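Local atomic coordinates of uncharacterized protein (Bacteroides eggerthii, PDB entry 4FTD), a protein that is of unknown function but, as a six-bladed beta-propeller joined to an immunoglobulin-like domain, probably acts in carbohydrate metabolism. Residues R139-D144 against F432-Q437; N128-F133 against S438-C443; E338-K343 against A410-D415. All blocks are in the same frame, centred on the assembly; numbering follows the deposited sequence.

Contact 1 (R139-D144 against F432-Q437)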
loop_
_atom_site.group_PDB
_atom_site.type_symbol
_atom_site.label_atom_id
_atom_site.label_comp_id
_atom_site.label_asym_id
_atom_site.label_seq_id
_atom_site.Cartn_x
_atom_site.Cartn_y
_atom_site.Cartn_z
ATOM N N ARG A 139 -5.848 18.260 10.397
ATOM C CA ARG A 139 -4.923 18.156 9.236
ATOM C C ARG A 139 -4.146 16.864 9.195
ATOM O O ARG A 139 -3.303 16.640 8.323
ATOM C CB ARG A 139 -3.962 19.335 9.261
ATOM C CG ARG A 139 -4.694 20.642 9.167
ATOM C CD ARG A 139 -3.763 21.835 9.045
ATOM N NE ARG A 139 -4.602 23.049 9.070
ATOM C CZ ARG A 139 -4.145 24.277 8.835
ATOM N NH1 ARG A 139 -2.890 24.472 8.530
ATOM N NH2 ARG A 139 -4.944 25.319 8.917
ATOM N N CYS A 140 -4.464 15.955 10.106
ATOM C CA CYS A 140 -3.745 14.717 10.192
ATOM C C CYS A 140 -4.548 13.596 10.817
ATOM O O CYS A 140 -5.214 13.793 11.817
ATOM C CB CYS A 140 -2.527 14.917 11.057
ATOM S SG CYS A 140 -1.281 13.588 11.081
ATOM N N ALA A 141 -4.394 12.418 10.237
ATOM C CA ALA A 141 -4.907 11.163 10.747
ATOM C C ALA A 141 -3.869 10.082 10.455
ATOM O O ALA A 141 -3.074 10.201 9.527
ATOM C CB ALA A 141 -6.302 10.833 10.114
ATOM N N SER A 142 -3.833 9.047 11.287
ATOM C CA SER A 142 -2.907 7.954 11.153
ATOM C C SER A 142 -3.642 6.634 11.523
ATOM O O SER A 142 -4.700 6.668 12.115
ATOM C CB SER A 142 -1.684 8.200 12.049
ATOM O OG SER A 142 -0.715 7.154 11.963
ATOM N N TYR A 143 -3.100 5.511 11.088
ATOM C CA TYR A 143 -3.744 4.192 11.210
ATOM C C TYR A 143 -2.704 3.127 11.441
ATOM O O TYR A 143 -1.642 3.205 10.889
ATOM C CB TYR A 143 -4.514 3.915 9.941
ATOM C CG TYR A 143 -4.860 2.464 9.609
ATOM C CD1 TYR A 143 -4.003 1.693 8.812
ATOM C CD2 TYR A 143 -6.068 1.909 9.977
ATOM C CE1 TYR A 143 -4.314 0.399 8.458
ATOM C CE2 TYR A 143 -6.406 0.602 9.589
ATOM C CZ TYR A 143 -5.508 -0.131 8.835
ATOM O OH TYR A 143 -5.778 -1.389 8.471
ATOM N N ASP A 144 -2.999 2.147 12.269
ATOM C CA ASP A 144 -2.099 1.034 12.491
ATOM C C ASP A 144 -2.798 -0.333 12.461
ATOM O O ASP A 144 -2.227 -1.291 12.914
ATOM C CB ASP A 144 -1.384 1.215 13.829
ATOM C CG ASP A 144 -2.316 1.134 15.019
ATOM O OD1 ASP A 144 -3.543 0.929 14.864
ATOM O OD2 ASP A 144 -1.813 1.324 16.128
ATOM N N PHE A 432 -4.352 2.707 4.062
ATOM C CA PHE A 432 -5.046 3.872 4.599
ATOM C C PHE A 432 -4.476 5.113 3.973
ATOM O O PHE A 432 -3.249 5.224 3.803
ATOM C CB PHE A 432 -4.823 3.917 6.089
ATOM C CG PHE A 432 -5.256 5.204 6.787
ATOM C CD1 PHE A 432 -4.351 6.255 6.973
ATOM C CD2 PHE A 432 -6.535 5.284 7.406
ATOM C CE1 PHE A 432 -4.721 7.401 7.675
ATOM C CE2 PHE A 432 -6.893 6.403 8.133
ATOM C CZ PHE A 432 -5.984 7.468 8.254
ATOM N N ALA A 433 -5.357 6.049 3.681
ATOM C CA ALA A 433 -5.016 7.424 3.296
ATOM C C ALA A 433 -6.024 8.373 3.961
ATOM O O ALA A 433 -7.208 8.027 4.172
ATOM C CB ALA A 433 -5.032 7.627 1.782
ATOM N N SER A 434 -5.539 9.553 4.312
ATOM C CA SER A 434 -6.339 10.639 4.857
ATOM C C SER A 434 -5.889 11.926 4.207
ATOM O O SER A 434 -4.698 12.146 4.063
ATOM C CB SER A 434 -6.091 10.801 6.362
ATOM O OG SER A 434 -7.025 11.762 6.894
ATOM N N ARG A 435 -6.826 12.811 3.925
ATOM C CA ARG A 435 -6.528 14.082 3.326
ATOM C C ARG A 435 -7.422 15.168 3.897
ATOM O O ARG A 435 -8.660 15.009 4.010
ATOM C CB ARG A 435 -6.615 13.967 1.829
ATOM C CG ARG A 435 -6.166 15.216 1.093
ATOM C CD ARG A 435 -7.341 16.082 0.693
ATOM N NE ARG A 435 -6.951 17.230 -0.093
ATOM C CZ ARG A 435 -7.789 18.162 -0.531
ATOM N NH1 ARG A 435 -9.077 18.097 -0.231
ATOM N NH2 ARG A 435 -7.335 19.166 -1.281
ATOM N N THR A 436 -6.795 16.282 4.262
ATOM C CA THR A 436 -7.487 17.427 4.891
ATOM C C THR A 436 -8.651 17.965 4.064
ATOM O O THR A 436 -8.472 18.268 2.888
ATOM C CB THR A 436 -6.511 18.562 5.203
ATOM O OG1 THR A 436 -5.460 18.027 6.015
ATOM C CG2 THR A 436 -7.211 19.741 5.905
ATOM N N GLN A 437 -9.816 18.032 4.690
ATOM C CA GLN A 437 -11.084 18.487 4.063
ATOM C C GLN A 437 -11.672 17.488 3.036
ATOM O O GLN A 437 -12.594 17.839 2.284
ATOM C CB GLN A 437 -11.001 19.938 3.504
ATOM C CG GLN A 437 -10.774 20.969 4.601
ATOM C CD GLN A 437 -10.560 22.394 4.087
ATOM O OE1 GLN A 437 -9.546 23.044 4.376
ATOM N NE2 GLN A 437 -11.481 22.859 3.300
#

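Contact 2 (N128-F133 against S438-C443)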
loop_
_atom_site.group_PDB
_atom_site.type_symbol
_atom_site.label_atom_id
_atom_site.label_comp_id
_atom_site.label_asym_id
_atom_site.label_seq_id
_atom_site.Cartn_x
_atom_site.Cartn_y
_atom_site.Cartn_z
ATOM N N ASN A 128 -19.364 10.258 2.898
ATOM C CA ASN A 128 -19.312 9.835 4.284
ATOM C C ASN A 128 -18.139 10.486 5.059
ATOM O O ASN A 128 -17.628 9.881 6.019
ATOM C CB ASN A 128 -19.261 8.305 4.362
ATOM C CG ASN A 128 -19.602 7.770 5.764
ATOM O OD1 ASN A 128 -20.540 8.250 6.422
ATOM N ND2 ASN A 128 -18.826 6.800 6.238
ATOM N N ILE A 129 -17.709 11.686 4.632
ATOM C CA ILE A 129 -16.547 12.397 5.206
ATOM C C ILE A 129 -16.581 12.433 6.743
ATOM O O ILE A 129 -17.573 12.829 7.312
ATOM C CB ILE A 129 -16.427 13.851 4.636
ATOM C CG1 ILE A 129 -15.110 14.508 5.095
ATOM C CG2 ILE A 129 -17.678 14.687 4.962
ATOM C CD1 ILE A 129 -14.837 15.871 4.494
ATOM N N TYR A 130 -15.524 11.959 7.416
ATOM C CA TYR A 130 -15.441 12.024 8.877
ATOM C C TYR A 130 -15.586 13.503 9.296
ATOM O O TYR A 130 -14.882 14.361 8.773
ATOM C CB TYR A 130 -14.127 11.411 9.389
ATOM C CG TYR A 130 -14.122 11.318 10.870
ATOM C CD1 TYR A 130 -14.922 10.403 11.518
ATOM C CD2 TYR A 130 -13.329 12.181 11.655
ATOM C CE1 TYR A 130 -14.954 10.336 12.899
ATOM C CE2 TYR A 130 -13.394 12.138 13.045
ATOM C CZ TYR A 130 -14.169 11.196 13.656
ATOM O OH TYR A 130 -14.214 11.149 15.006
ATOM N N SER A 131 -16.520 13.802 10.203
ATOM C CA SER A 131 -16.968 15.201 10.442
ATOM C C SER A 131 -15.823 16.142 10.824
ATOM O O SER A 131 -15.755 17.263 10.336
ATOM C CB SER A 131 -18.094 15.263 11.512
ATOM O OG SER A 131 -17.566 14.734 12.722
ATOM N N ASP A 132 -14.895 15.674 11.649
ATOM C CA ASP A 132 -13.698 16.517 12.008
ATOM C C ASP A 132 -12.794 16.865 10.853
ATOM O O ASP A 132 -12.179 17.925 10.831
ATOM C CB ASP A 132 -12.912 15.907 13.140
ATOM C CG ASP A 132 -13.728 15.825 14.407
ATOM O OD1 ASP A 132 -14.536 16.727 14.702
ATOM O OD2 ASP A 132 -13.563 14.832 15.123
ATOM N N PHE A 133 -12.792 15.999 9.851
ATOM C CA PHE A 133 -12.105 16.260 8.600
ATOM C C PHE A 133 -12.816 17.147 7.591
ATOM O O PHE A 133 -12.318 17.300 6.497
ATOM C CB PHE A 133 -11.683 14.935 7.909
ATOM C CG PHE A 133 -10.439 14.368 8.464
ATOM C CD1 PHE A 133 -9.256 14.987 8.195
ATOM C CD2 PHE A 133 -10.452 13.217 9.230
ATOM C CE1 PHE A 133 -8.082 14.515 8.703
ATOM C CE2 PHE A 133 -9.287 12.722 9.753
ATOM C CZ PHE A 133 -8.091 13.377 9.482
ATOM N N SER A 438 -11.189 16.250 3.032
ATOM C CA SER A 438 -11.788 15.178 2.223
ATOM C C SER A 438 -12.164 13.971 3.064
ATOM O O SER A 438 -13.137 13.336 2.791
ATOM C CB SER A 438 -10.871 14.720 1.127
ATOM O OG SER A 438 -10.528 15.788 0.292
ATOM N N GLY A 439 -11.366 13.627 4.073
ATOM C CA GLY A 439 -11.661 12.494 4.935
ATOM C C GLY A 439 -10.613 11.382 4.793
ATOM O O GLY A 439 -9.514 11.629 4.355
ATOM N N PHE A 440 -10.984 10.158 5.157
ATOM C CA PHE A 440 -10.059 9.031 5.136
ATOM C C PHE A 440 -10.712 7.751 4.660
ATOM O O PHE A 440 -11.926 7.656 4.667
ATOM C CB PHE A 440 -9.383 8.856 6.491
ATOM C CG PHE A 440 -10.263 8.336 7.624
ATOM C CD1 PHE A 440 -10.477 6.978 7.790
ATOM C CD2 PHE A 440 -10.801 9.221 8.579
ATOM C CE1 PHE A 440 -11.273 6.498 8.840
ATOM C CE2 PHE A 440 -11.567 8.757 9.628
ATOM C CZ PHE A 440 -11.785 7.394 9.771
ATOM N N VAL A 441 -9.895 6.781 4.266
ATOM C CA VAL A 441 -10.369 5.476 3.763
ATOM C C VAL A 441 -9.411 4.377 4.248
ATOM O O VAL A 441 -8.189 4.613 4.455
ATOM C CB VAL A 441 -10.495 5.491 2.213
ATOM C CG1 VAL A 441 -9.141 5.590 1.530
ATOM C CG2 VAL A 441 -11.229 4.276 1.664
ATOM N N ILE A 442 -9.977 3.191 4.517
ATOM C CA ILE A 442 -9.219 1.984 4.712
ATOM C C ILE A 442 -9.625 1.019 3.580
ATOM O O ILE A 442 -10.809 0.736 3.421
ATOM C CB ILE A 442 -9.529 1.332 6.049
ATOM C CG1 ILE A 442 -9.172 2.285 7.207
ATOM C CG2 ILE A 442 -8.781 -0.020 6.143
ATOM C CD1 ILE A 442 -9.821 1.901 8.531
ATOM N N CYS A 443 -8.649 0.545 2.796
ATOM C CA CYS A 443 -8.882 -0.390 1.694
ATOM C C CYS A 443 -8.100 -1.658 1.961
ATOM O O CYS A 443 -6.868 -1.593 2.116
ATOM C CB CYS A 443 -8.390 0.208 0.392
ATOM S SG CYS A 443 -9.138 1.785 0.035
#

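Contact 3 (E338-K343 against A410-D415)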
loop_
_atom_site.group_PDB
_atom_site.type_symbol
_atom_site.label_atom_id
_atom_site.label_comp_id
_atom_site.label_asym_id
_atom_site.label_seq_id
_atom_site.Cartn_x
_atom_site.Cartn_y
_atom_site.Cartn_z
ATOM N N GLU A 338 1.274 15.431 -7.357
ATOM C CA GLU A 338 1.154 15.883 -5.977
ATOM C C GLU A 338 1.072 14.727 -4.966
ATOM O O GLU A 338 0.499 14.909 -3.885
ATOM C CB GLU A 338 -0.033 16.852 -5.766
ATOM C CG GLU A 338 -0.085 18.013 -6.781
ATOM C CD GLU A 338 -1.098 19.083 -6.386
ATOM O OE1 GLU A 338 -1.572 19.116 -5.221
ATOM O OE2 GLU A 338 -1.432 19.899 -7.261
ATOM N N ALA A 339 1.650 13.569 -5.335
ATOM C CA ALA A 339 1.820 12.428 -4.453
ATOM C C ALA A 339 2.708 12.864 -3.291
ATOM O O ALA A 339 3.802 13.400 -3.465
ATOM C CB ALA A 339 2.443 11.245 -5.173
ATOM N N VAL A 340 2.178 12.668 -2.104
ATOM C CA VAL A 340 2.849 12.938 -0.853
ATOM C C VAL A 340 2.714 11.688 0.042
ATOM O O VAL A 340 2.123 10.679 -0.347
ATOM C CB VAL A 340 2.323 14.243 -0.153
ATOM C CG1 VAL A 340 2.562 15.472 -1.057
ATOM C CG2 VAL A 340 0.857 14.158 0.251
ATOM N N ALA A 341 3.363 11.735 1.194
ATOM C CA ALA A 341 3.444 10.602 2.128
ATOM C C ALA A 341 3.845 9.246 1.458
ATOM O O ALA A 341 3.176 8.255 1.643
ATOM C CB ALA A 341 2.128 10.485 2.897
ATOM N N PRO A 342 4.953 9.216 0.689
ATOM C CA PRO A 342 5.376 8.005 -0.060
ATOM C C PRO A 342 5.917 6.888 0.830
ATOM O O PRO A 342 6.982 7.058 1.460
ATOM C CB PRO A 342 6.490 8.538 -0.994
ATOM C CG PRO A 342 7.040 9.705 -0.257
ATOM C CD PRO A 342 5.917 10.304 0.521
ATOM N N LYS A 343 5.178 5.774 0.914
ATOM C CA LYS A 343 5.597 4.633 1.721
ATOM C C LYS A 343 5.744 3.375 0.876
ATOM O O LYS A 343 4.852 3.025 0.102
ATOM C CB LYS A 343 4.600 4.378 2.870
ATOM C CG LYS A 343 4.469 5.551 3.832
ATOM C CD LYS A 343 3.758 5.248 5.152
ATOM C CE LYS A 343 3.743 6.490 6.048
ATOM N NZ LYS A 343 3.007 6.283 7.354
ATOM N N ALA A 410 -3.555 21.248 2.338
ATOM C CA ALA A 410 -3.873 19.931 1.805
ATOM C C ALA A 410 -2.940 18.839 2.367
ATOM O O ALA A 410 -2.381 18.004 1.628
ATOM C CB ALA A 410 -3.845 20.003 0.268
ATOM N N LEU A 411 -2.802 18.815 3.684
ATOM C CA LEU A 411 -1.967 17.821 4.333
ATOM C C LEU A 411 -2.680 16.446 4.163
ATOM O O LEU A 411 -3.949 16.342 4.292
ATOM C CB LEU A 411 -1.679 18.148 5.816
ATOM C CG LEU A 411 -0.651 19.282 6.100
ATOM C CD1 LEU A 411 0.724 18.977 5.492
ATOM C CD2 LEU A 411 -1.187 20.634 5.660
ATOM N N ALA A 412 -1.870 15.458 3.780
ATOM C CA ALA A 412 -2.318 14.087 3.504
ATOM C C ALA A 412 -1.367 13.099 4.141
ATOM O O ALA A 412 -0.168 13.372 4.246
ATOM C CB ALA A 412 -2.414 13.808 2.003
ATOM N N GLN A 413 -1.921 11.985 4.618
ATOM C CA GLN A 413 -1.177 10.937 5.279
ATOM C C GLN A 413 -1.549 9.592 4.610
ATOM O O GLN A 413 -2.613 9.423 3.992
ATOM C CB GLN A 413 -1.512 10.827 6.789
ATOM C CG GLN A 413 -1.164 12.062 7.611
ATOM C CD GLN A 413 -2.097 13.221 7.395
ATOM O OE1 GLN A 413 -3.323 13.036 7.308
ATOM N NE2 GLN A 413 -1.547 14.431 7.339
ATOM N N THR A 414 -0.613 8.670 4.716
ATOM C CA THR A 414 -0.801 7.271 4.339
ATOM C C THR A 414 -0.319 6.400 5.488
ATOM O O THR A 414 0.484 6.807 6.334
ATOM C CB THR A 414 -0.046 6.877 3.058
ATOM O OG1 THR A 414 1.356 7.085 3.248
ATOM C CG2 THR A 414 -0.570 7.648 1.860
ATOM N N ASP A 415 -0.805 5.174 5.500
ATOM C CA ASP A 415 -0.364 4.165 6.472
ATOM C C ASP A 415 -0.804 2.807 5.947
ATOM O O ASP A 415 -1.641 2.732 5.065
ATOM C CB ASP A 415 -0.984 4.391 7.866
ATOM C CG ASP A 415 -0.149 5.304 8.775
ATOM O OD1 ASP A 415 1.103 5.093 8.916
ATOM O OD2 ASP A 415 -0.779 6.214 9.388
#

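Contact 1 (R139-D144 against F432-Q437)
Tyr143 and Phe432 form the aromatic end of this contact, and the backbone of Tyr143 lies level with that of Phe432. CB of Tyr143 sits over one face of the Phe432 ring, displaced toward the rim, and makes a CH-pi contact: it lies 3.6 Å from the ring centroid and 18° off the normal. The two rings are almost parallel (planes at 5°), but they are slid so far apart that they barely overlap; it is the methylene of Tyr143, not its ring, that covers the Phe432 face. In return, CB of Phe432 comes within 3.6 Å of Tyr143 CD1. In both residues CG is anti to the backbone N, beside the carbonyl carbon; the two side chains slide past each other in opposite directions.

Ala141 adds further packing. Its CB lies at the edge of the Phe432 ring, in the ring plane and in apolar contact with CZ at 3.9 Å, and also meets Ser434 OG at 3.4 Å. The carbonyl O of Ala141 approaches the same ring edge, 3.7 Å from CE1. This O is buried without a hydrogen-bonding partner in the model, so the weakly positive ring hydrogens may offer it slight compensation.

Polar atoms mark the far end of the contact. Thr436 OG1 rests 3.3 Å from Arg139 CA, but its hydrogen bond goes to Leu411 O, while Arg139 O is bound by Gln413 NE2.

Strand 138-143, the innermost of its blade, thus lies against strand 426-435 of the neighbouring, closing blade, running in nearly the opposite direction. Strand 147-152 pairs with 138-143 in the first blade, and strands 412-420 and 439-446 flank 426-435 in the other, Ile442 touching both Tyr143 and Phe432.

Contact 2 (N128-F133 against S438-C443)
Ser438 meets Ile129 through its carbonyl: the O lies 3.3 Å from Ile129 CG1 and 3.5 Å from CD1, so the extended branch of the isoleucine lies against the peptide group leading into Gly439. Ser438 and Gly439 together face Arg435 in a classic beta bulge. Gly439 has a positive phi of 115°, and a CB here would jam against the preceding carbonyl O and come within 3.3 Å of Ile129 CG1. Phe133 CB packs 3.8 Å from Gly439 CA. At Phe440, CG stands between the backbone N and the carbonyl carbon (chi1 71°), and its CD2 and CE2 atoms reach two aromatic residues of 128-133. CE2 meets Tyr130 CB at 3.7 Å, the two rings being inclined at 48°; CD2 meets Phe133 CE2 at 4.0 Å, where the side chains cross at about a right angle. The hydroxyl of Tyr130 leads away to His163 NE2. Phe440 also pairs by its backbone with Phe124 of strand 120-125, which comes from the other end of the propeller sequence, an arrangement typical of the "Velcro" closure of a beta-propeller.

Contact 3 (E338-K343 against A410-D415)
Lys343 grips two acceptors on the opposing strand with NZ: a hydrogen bond to Thr414 O at 2.8 Å and a salt bridge to Asp415 OD1 at 2.7 Å. Its chain is extended beyond CG and passes Thr414 in the opposite direction, with CG 3.5 Å from OG1 and CE 3.3 Å from the carbonyl O. NZ approaches that carbonyl at a C=O...N angle of 141°, tilted out of its plane. Thr414 OG1 donates to Ala341 O at 2.7 Å, in the carbonyl plane and at an angle of 145°. The peptide oxygen bound here belongs to the residue where the chain turns a corner between strands 339-340 and 342-347. Strands 342-347 and 412-420 are the innermost strands of adjacent propeller blades, and 340-343 and 412-415 run almost parallel (7° apart). An alanine at Lys343 would probably leave Thr414 O without this donor and the Asp415 carboxylate without its charged mate. Lys343 also forms a cation-pi contact with Tyr303. Asp415 OD1 binds a glycerol, probably from the crystallisation liquor, and OD2 accepts from Ser142 OG and Tyr143 N. Away from these polar groups, Val340 CG2 packs on Ala412 CB at 3.7 Å.

In the fold
Following the N-terminal immunoglobulin-like domain, strand 120-125 enters the propeller as the outermost strand of the blade that the C-terminal strands complete. The loop just after it, 128-133, opens contact 2, and strand 138-143, starting the next blade, opens contact 1. The chain then circles the ring to 338-343, which meets 410-415 one blade later in contact 3. Antiparallel strands 412-420, 426-435 and 439-446 follow; 432-437 closes contact 1 and 438-443 contact 2. The three loops therefore nest without crossing, contact 3 within contact 1 and contact 1 within contact 2. Contacts 1 and 3 tie the closing blade to its two neighbours, while contact 2 packs loop 128-133 on the start of strand 439-446; Phe133 bridges contacts 1 and 2.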